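Long-range contact in PrimPol AEP domain (PP-N190) (PDB 6ZP9), which probably primes and extends DNA as the archaeo-eukaryotic primase (AEP) domain of a cyanophage primase-polymerase: residues 128-133 with 185-190. Numbering follows the deposited sequence.
With CA (calcium ion), chain C.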
ATOM      1  N   VAL A 128       7.376   2.829   7.481  1.00 12.00           N
ATOM      2  CA  VAL A 128       6.753   2.021   8.527  1.00 12.86           C
ATOM      3  C   VAL A 128       7.197   2.528   9.890  1.00 14.87           C
ATOM      4  O   VAL A 128       8.383   2.807  10.102  1.00 15.06           O
ATOM      5  CB  VAL A 128       7.114   0.535   8.352  1.00 14.09           C
ATOM      6  CG1 VAL A 128       6.440  -0.298   9.435  1.00 13.92           C
ATOM      7  CG2 VAL A 128       6.702   0.065   6.962  1.00 13.94           C
ATOM      8  N   PHE A 129       6.248   2.644  10.819  1.00 12.67           N
ATOM      9  CA  PHE A 129       6.543   3.120  12.162  1.00 12.51           C
ATOM     10  C   PHE A 129       6.810   1.953  13.113  1.00 14.73           C
ATOM     11  O   PHE A 129       6.424   0.809  12.858  1.00 16.47           O
ATOM     12  CB  PHE A 129       5.393   3.976  12.691  1.00 15.54           C
ATOM     13  CG  PHE A 129       5.113   5.179  11.853  1.00 14.76           C
ATOM     14  CD1 PHE A 129       5.965   6.275  11.890  1.00 17.40           C
ATOM     15  CD2 PHE A 129       4.002   5.218  11.021  1.00 18.57           C
ATOM     16  CE1 PHE A 129       5.715   7.392  11.109  1.00 19.06           C
ATOM     17  CE2 PHE A 129       3.745   6.327  10.240  1.00 16.35           C
ATOM     18  CZ  PHE A 129       4.603   7.415  10.283  1.00 18.32           C
ATOM     19  N   HIS A 130       7.481   2.262  14.231  1.00 15.85           N
ATOM     20  CA  HIS A 130       7.782   1.232  15.219  1.00 15.32           C
ATOM     21  C   HIS A 130       6.540   0.767  15.980  1.00 21.19           C
ATOM     22  O   HIS A 130       6.525  -0.359  16.494  1.00 20.40           O
ATOM     23  CB  HIS A 130       8.872   1.728  16.188  1.00 18.52           C
ATOM     24  CG  HIS A 130       8.516   2.975  16.941  1.00 21.88           C
ATOM     25  ND1 HIS A 130       7.510   3.019  17.885  1.00 27.90           N
ATOM     26  CD2 HIS A 130       9.057   4.219  16.915  1.00 28.80           C
ATOM     27  CE1 HIS A 130       7.432   4.238  18.394  1.00 29.92           C
ATOM     28  NE2 HIS A 130       8.363   4.984  17.827  1.00 29.21           N
ATOM     29  N   SER A 131       5.496   1.583  16.034  1.00 19.69           N
ATOM     30  CA  SER A 131       4.258   1.261  16.734  1.00 16.92           C
ATOM     31  C   SER A 131       3.075   1.729  15.903  1.00 19.93           C
ATOM     32  O   SER A 131       3.219   2.622  15.060  1.00 20.81           O
ATOM     33  CB  SER A 131       4.211   1.925  18.120  1.00 21.04           C
ATOM     34  OG  SER A 131       5.398   1.661  18.859  1.00 27.71           O
ATOM     35  N   PRO A 132       1.890   1.147  16.113  1.00 19.61           N
ATOM     36  CA  PRO A 132       0.710   1.614  15.381  1.00 17.48           C
ATOM     37  C   PRO A 132       0.401   3.058  15.734  1.00 15.14           C
ATOM     38  O   PRO A 132       0.599   3.488  16.868  1.00 19.30           O
ATOM     39  CB  PRO A 132      -0.404   0.674  15.856  1.00 20.29           C
ATOM     40  CG  PRO A 132       0.305  -0.524  16.419  1.00 20.50           C
ATOM     41  CD  PRO A 132       1.553   0.044  17.029  1.00 22.44           C
ATOM     42  N   VAL A 133      -0.092   3.803  14.752  1.00 14.48           N
ATOM     43  CA  VAL A 133      -0.389   5.227  14.894  1.00 15.10           C
ATOM     44  C   VAL A 133      -1.901   5.415  14.893  1.00 15.79           C
ATOM     45  O   VAL A 133      -2.594   4.890  14.016  1.00 15.57           O
ATOM     46  CB  VAL A 133       0.280   6.037  13.767  1.00 16.79           C
ATOM     47  CG1 VAL A 133      -0.026   7.529  13.873  1.00 16.74           C
ATOM     48  CG2 VAL A 133       1.792   5.807  13.801  1.00 18.41           C
ATOM     49  N   LEU A 185      12.558   1.440  10.868  1.00 16.00           N
ATOM     50  CA  LEU A 185      11.281   1.821  11.456  1.00 16.03           C
ATOM     51  C   LEU A 185      11.373   3.270  11.907  1.00 16.54           C
ATOM     52  O   LEU A 185      12.382   3.674  12.494  1.00 18.35           O
ATOM     53  CB  LEU A 185      10.928   0.917  12.634  1.00 16.76           C
ATOM     54  CG  LEU A 185      10.730  -0.569  12.290  1.00 17.87           C
ATOM     55  CD1 LEU A 185      10.417  -1.405  13.519  1.00 18.87           C
ATOM     56  CD2 LEU A 185       9.649  -0.718  11.244  1.00 16.48           C
ATOM     57  N   TYR A 186      10.333   4.051  11.625  1.00 13.45           N
ATOM     58  CA  TYR A 186      10.320   5.477  11.915  1.00 14.22           C
ATOM     59  C   TYR A 186       9.504   5.758  13.166  1.00 17.71           C
ATOM     60  O   TYR A 186       8.717   4.932  13.632  1.00 18.56           O
ATOM     61  CB  TYR A 186       9.766   6.279  10.725  1.00 18.95           C
ATOM     62  CG  TYR A 186      10.764   6.370   9.606  1.00 16.58           C
ATOM     63  CD1 TYR A 186      11.732   7.358   9.598  1.00 17.29           C
ATOM     64  CD2 TYR A 186      10.780   5.424   8.589  1.00 19.00           C
ATOM     65  CE1 TYR A 186      12.675   7.425   8.599  1.00 18.21           C
ATOM     66  CE2 TYR A 186      11.726   5.479   7.577  1.00 15.33           C
ATOM     67  CZ  TYR A 186      12.675   6.480   7.591  1.00 17.65           C
ATOM     68  OH  TYR A 186      13.620   6.549   6.589  1.00 19.69           O
ATOM     69  N   ASP A 187       9.714   6.944  13.710  1.00 19.82           N
ATOM     70  CA  ASP A 187       8.949   7.406  14.840  1.00 20.00           C
ATOM     71  C   ASP A 187       7.993   8.489  14.382  1.00 21.61           C
ATOM     72  O   ASP A 187       8.418   9.424  13.692  1.00 20.76           O
ATOM     73  CB  ASP A 187       9.870   7.947  15.930  1.00 22.34           C
ATOM     74  CG  ASP A 187       9.107   8.587  17.062  1.00 31.04           C
ATOM     75  OD1 ASP A 187       8.602   7.838  17.924  1.00 31.58           O
ATOM     76  OD2 ASP A 187       9.002   9.834  17.076  1.00 32.85           O
ATOM     77  N   PRO A 188       6.708   8.390  14.722  1.00 19.50           N
ATOM     78  CA  PRO A 188       5.734   9.361  14.194  1.00 22.59           C
ATOM     79  C   PRO A 188       5.982  10.791  14.645  1.00 23.40           C
ATOM     80  O   PRO A 188       5.657  11.734  13.907  1.00 26.48           O
ATOM     81  CB  PRO A 188       4.392   8.834  14.720  1.00 24.82           C
ATOM     82  CG  PRO A 188       4.744   7.867  15.813  1.00 25.85           C
ATOM     83  CD  PRO A 188       6.063   7.292  15.454  1.00 23.24           C
ATOM     84  N   GLY A 189       6.535  10.988  15.840  1.00 21.77           N
ATOM     85  CA  GLY A 189       6.843  12.338  16.275  1.00 25.22           C
ATOM     86  C   GLY A 189       7.995  12.938  15.496  1.00 26.46           C
ATOM     87  O   GLY A 189       7.948  14.106  15.103  1.00 28.44           O
ATOM     88  N   GLN A 190       9.045  12.153  15.264  1.00 22.41           N
ATOM     89  CA  GLN A 190      10.137  12.619  14.420  1.00 25.51           C
ATOM     90  C   GLN A 190       9.642  12.898  13.010  1.00 25.42           C
ATOM     91  O   GLN A 190      10.048  13.878  12.384  1.00 24.26           O
ATOM     92  CB  GLN A 190      11.269  11.585  14.400  1.00 25.42           C
ATOM     93  CG  GLN A 190      11.876  11.327  15.767  1.00 33.66           C
ATOM     94  CD  GLN A 190      13.177  10.551  15.696  1.00 42.95           C
ATOM     95  OE1 GLN A 190      13.202   9.391  15.282  1.00 47.19           O
ATOM     96  NE2 GLN A 190      14.272  11.194  16.093  1.00 43.19           N
TER
HETATM   97 CA    CA C 201      14.542   3.892  13.371  1.00 21.53          CA
HETATM   98  O   HOH W   1      13.873   5.142  15.297  1.00 31.42           O
HETATM   99  O   HOH W   2      16.831   4.240  14.095  1.00 28.15           O
HETATM  100  O   HOH W   3      14.471   6.199  12.289  1.00 26.50           O
HETATM  101  O   HOH W   4      15.390   4.549  10.975  1.00 29.89           O
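His130 CG sits between its own backbone N and carbonyl carbon (chi1 59°), whereas Asp187 CG lies anti to its backbone N (chi1 173°), and these two turns start both side chains off in the same direction. Imidazole and carboxylate lie side by side, their planes 24° apart and so nearly coplanar. His130 NE2 donates to the anti lone pair of Asp187 OD1 at 2.9 Å. At the other ring nitrogen, His130 ND1 is hydrogen-bonded to Ser131 OG at 2.7 Å, so in-plane partners at both nitrogens fix the ring's rotation. The other carboxylate oxygen works as an N-cap: Asp187 OD2 accepts from Gln190 N at 2.9 Å, so the residue capping helix 188-194 also ties it to the corner between strands 123-129 and 132-133. Next to these polar contacts, a single beta bridge joins Phe129 to Tyr186. Tyr186 N donates to Val128 O (2.8 Å) and His130 N to Tyr186 O (3.0 Å), fastening the C-terminal segment beside a strand that pairs with 85-90 and 114-117 in one of the two antiparallel sheets of this AEP domain. Phe129 CD1 packs 3.7 Å from Pro188 CD; Pro188 also meets Val133 CG2 through CB and CG, while Leu141 of helix 135-149 touches both Phe129 and Pro188. Near the Val128 end of the bridge, Val128 CG1 and Leu185 CD2 touch at 3.7 Å. Leu185 O points to a calcium ion and binds it at 2.3 Å, with four waters as further ligands.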